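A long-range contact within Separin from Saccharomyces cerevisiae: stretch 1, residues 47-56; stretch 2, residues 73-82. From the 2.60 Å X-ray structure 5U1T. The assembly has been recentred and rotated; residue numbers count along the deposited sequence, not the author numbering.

Stretch 1, residues 47-56: DITTVDHSLN
Stretch 2 73-82: STVKQHLMII

Two helices of one chain pack here almost antiparallel, their N-to-C directions 162° apart (signed crossing angle -162°) and their axes 11.6 Å apart at closest approach. Stretch 2 is helical throughout; stretch 1 begins with Asp47, an extended residue (phi/psi -133/109), and is helical through most of its length. Thr50 to Leu55 have phi near -60° and psi from -42° to -55°, with Thr49 and Asn56 shallower in psi, and bonds such as Leu55 N to Val51 O (2.7 Å) repeat four residues apart. The register sets the CA of Val51 9.4 Å from that of Ile81, and the CA of Leu55 7.9 Å from that of Thr74.

At such spacing side chains span the gap mainly through apolar contacts, joined by the face of the His78 ring, and no hydrogen bond crosses it. Ile48, Val51 and Leu55, spaced three and four apart, line one face of their helix and point toward the partner. Leu55 (chi1 -85°, chi2 174°) is the principal bump, entering a hollow formed by Thr74, His78 and Ile81. Its CD2 lies 3.9 Å from Thr74 CG2, the methyl of an m rotamer whose OG1 is hydrogen-bonded elsewhere in the structure. Its CD1 sits over one face of the His78 imidazole, 3.5 Å from the ring centroid and 6° off the normal, a CH-pi contact. The CB of His78 points sideways, but chi1 -159° and chi2 167° bring the ring nearer; a flat ring suits this place because its face receives a methyl while both nitrogens bond elsewhere.

Ile81 (m, t) is the answering bump, resting CD1 against the Val51 and Leu55 methyls, which pack side by side: it lies 3.6 Å from Val51 CG1 and 4.2 Å from Leu55 CD1. Val51, with chi1 167° (t), offers CG1 as the surface that methyl packs on. Ile48 (t, p) touches more loosely, its CD1 4.4 Å from Ile81 CG2. The whole interlock buries a modest 238 Å².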

# COMPACT_ATOMS: atom_id res chain seq x y z
N ASP A 47 -22.18 62.78 -18.02
CA ASP A 47 -21.87 62.53 -16.61
C ASP A 47 -20.61 61.67 -16.48
O ASP A 47 -20.64 60.49 -16.79
CB ASP A 47 -23.06 61.87 -15.93
CG ASP A 47 -22.92 61.80 -14.41
OD1 ASP A 47 -22.13 62.57 -13.82
OD2 ASP A 47 -23.62 60.94 -13.80
N ILE A 48 -19.53 62.28 -16.01
CA ILE A 48 -18.21 61.63 -15.96
C ILE A 48 -18.19 60.51 -14.93
O ILE A 48 -17.39 59.58 -15.04
CB ILE A 48 -17.09 62.64 -15.64
CG1 ILE A 48 -15.71 62.02 -15.86
CG2 ILE A 48 -17.22 63.17 -14.23
CD1 ILE A 48 -15.34 61.83 -17.30
N THR A 49 -19.08 60.60 -13.95
CA THR A 49 -19.14 59.61 -12.87
C THR A 49 -19.52 58.23 -13.41
O THR A 49 -19.11 57.21 -12.87
CB THR A 49 -20.13 60.06 -11.77
OG1 THR A 49 -21.44 60.22 -12.32
CG2 THR A 49 -19.70 61.39 -11.17
N THR A 50 -20.28 58.22 -14.51
CA THR A 50 -20.59 56.98 -15.22
C THR A 50 -19.33 56.31 -15.76
O THR A 50 -19.17 55.09 -15.68
CB THR A 50 -21.54 57.26 -16.40
OG1 THR A 50 -22.78 57.75 -15.90
CG2 THR A 50 -21.79 56.00 -17.19
N VAL A 51 -18.46 57.13 -16.33
CA VAL A 51 -17.22 56.66 -16.92
C VAL A 51 -16.32 56.08 -15.82
O VAL A 51 -15.72 55.01 -16.00
CB VAL A 51 -16.49 57.81 -17.69
CG1 VAL A 51 -15.06 57.43 -18.04
CG2 VAL A 51 -17.25 58.17 -18.95
N ASP A 52 -16.25 56.79 -14.70
CA ASP A 52 -15.42 56.40 -13.57
C ASP A 52 -15.84 55.04 -13.06
O ASP A 52 -15.02 54.19 -12.70
CB ASP A 52 -15.54 57.40 -12.43
CG ASP A 52 -15.13 58.79 -12.83
OD1 ASP A 52 -14.26 58.93 -13.71
OD2 ASP A 52 -15.67 59.74 -12.25
N HIS A 53 -17.15 54.87 -12.99
CA HIS A 53 -17.74 53.62 -12.57
C HIS A 53 -17.24 52.51 -13.48
O HIS A 53 -16.68 51.51 -13.01
CB HIS A 53 -19.25 53.71 -12.60
CG HIS A 53 -19.91 52.52 -12.00
ND1 HIS A 53 -20.16 52.42 -10.65
CD2 HIS A 53 -20.32 51.35 -12.55
CE1 HIS A 53 -20.72 51.25 -10.40
NE2 HIS A 53 -20.82 50.58 -11.53
N SER A 54 -17.44 52.68 -14.79
CA SER A 54 -16.93 51.73 -15.77
C SER A 54 -15.43 51.55 -15.61
O SER A 54 -14.95 50.44 -15.67
CB SER A 54 -17.26 52.18 -17.17
OG SER A 54 -18.64 52.41 -17.29
N LEU A 55 -14.71 52.63 -15.39
CA LEU A 55 -13.27 52.53 -15.17
C LEU A 55 -12.89 51.72 -13.93
O LEU A 55 -12.10 50.78 -14.00
CB LEU A 55 -12.66 53.93 -15.08
CG LEU A 55 -12.30 54.56 -16.43
CD1 LEU A 55 -11.83 56.02 -16.28
CD2 LEU A 55 -11.26 53.67 -17.12
N ASN A 56 -13.43 52.09 -12.78
CA ASN A 56 -13.12 51.38 -11.57
C ASN A 56 -13.58 49.92 -11.62
O ASN A 56 -12.96 49.03 -11.04
CB ASN A 56 -13.76 52.05 -10.37
CG ASN A 56 -13.53 51.28 -9.10
OD1 ASN A 56 -14.33 50.43 -8.73
ND2 ASN A 56 -12.40 51.54 -8.46
N SER A 73 -4.19 48.80 -21.81
CA SER A 73 -5.04 49.27 -22.87
C SER A 73 -6.14 50.15 -22.27
O SER A 73 -6.61 51.09 -22.93
CB SER A 73 -5.61 48.09 -23.66
OG SER A 73 -6.82 47.67 -23.07
N THR A 74 -6.50 49.88 -21.02
CA THR A 74 -7.47 50.68 -20.26
C THR A 74 -6.91 52.04 -19.82
O THR A 74 -7.59 53.06 -19.89
CB THR A 74 -7.95 49.89 -19.01
OG1 THR A 74 -8.70 48.76 -19.44
CG2 THR A 74 -8.83 50.75 -18.10
N VAL A 75 -5.67 52.03 -19.35
CA VAL A 75 -4.95 53.24 -18.98
C VAL A 75 -4.83 54.18 -20.18
O VAL A 75 -4.94 55.41 -20.05
CB VAL A 75 -3.56 52.87 -18.43
CG1 VAL A 75 -2.56 54.00 -18.57
CG2 VAL A 75 -3.69 52.43 -16.98
N LYS A 76 -4.64 53.60 -21.36
CA LYS A 76 -4.51 54.35 -22.60
C LYS A 76 -5.79 55.13 -22.89
O LYS A 76 -5.75 56.32 -23.27
CB LYS A 76 -4.18 53.40 -23.75
CG LYS A 76 -3.46 54.07 -24.90
CD LYS A 76 -3.72 53.35 -26.20
CE LYS A 76 -3.44 54.29 -27.36
NZ LYS A 76 -3.01 53.49 -28.53
N GLN A 77 -6.92 54.46 -22.70
CA GLN A 77 -8.21 55.13 -22.80
C GLN A 77 -8.35 56.23 -21.76
O GLN A 77 -8.84 57.33 -22.03
CB GLN A 77 -9.35 54.13 -22.65
CG GLN A 77 -9.56 53.30 -23.89
CD GLN A 77 -10.42 52.10 -23.64
OE1 GLN A 77 -10.77 51.39 -24.58
NE2 GLN A 77 -10.75 51.84 -22.37
N HIS A 78 -7.89 55.91 -20.56
CA HIS A 78 -8.02 56.81 -19.43
C HIS A 78 -7.18 58.08 -19.67
O HIS A 78 -7.62 59.20 -19.38
CB HIS A 78 -7.61 56.09 -18.15
CG HIS A 78 -8.13 56.71 -16.89
ND1 HIS A 78 -8.09 56.08 -15.68
CD2 HIS A 78 -8.69 57.92 -16.67
CE1 HIS A 78 -8.61 56.86 -14.75
NE2 HIS A 78 -8.97 57.99 -15.33
N LEU A 79 -5.97 57.90 -20.22
CA LEU A 79 -5.08 59.00 -20.55
C LEU A 79 -5.72 59.92 -21.57
O LEU A 79 -5.58 61.13 -21.49
CB LEU A 79 -3.75 58.50 -21.09
CG LEU A 79 -2.77 57.92 -20.07
CD1 LEU A 79 -1.46 57.57 -20.75
CD2 LEU A 79 -2.57 58.89 -18.93
N MET A 80 -6.43 59.32 -22.52
CA MET A 80 -7.13 60.09 -23.52
C MET A 80 -8.28 60.87 -22.89
O MET A 80 -8.58 61.98 -23.31
CB MET A 80 -7.65 59.19 -24.64
CG MET A 80 -8.06 59.95 -25.92
SD MET A 80 -6.79 61.11 -26.55
CE MET A 80 -7.61 61.83 -27.98
N ILE A 81 -8.92 60.30 -21.88
CA ILE A 81 -9.99 60.99 -21.16
C ILE A 81 -9.48 62.24 -20.45
O ILE A 81 -10.11 63.30 -20.49
CB ILE A 81 -10.65 60.05 -20.13
CG1 ILE A 81 -11.45 58.98 -20.86
CG2 ILE A 81 -11.50 60.84 -19.14
CD1 ILE A 81 -12.11 58.00 -19.98
N ILE A 82 -8.32 62.10 -19.82
CA ILE A 82 -7.66 63.20 -19.14
C ILE A 82 -7.32 64.34 -20.11
O ILE A 82 -7.63 65.50 -19.83
CB ILE A 82 -6.39 62.70 -18.39
CG1 ILE A 82 -6.80 61.75 -17.26
CG2 ILE A 82 -5.56 63.87 -17.85
CD1 ILE A 82 -5.64 61.01 -16.62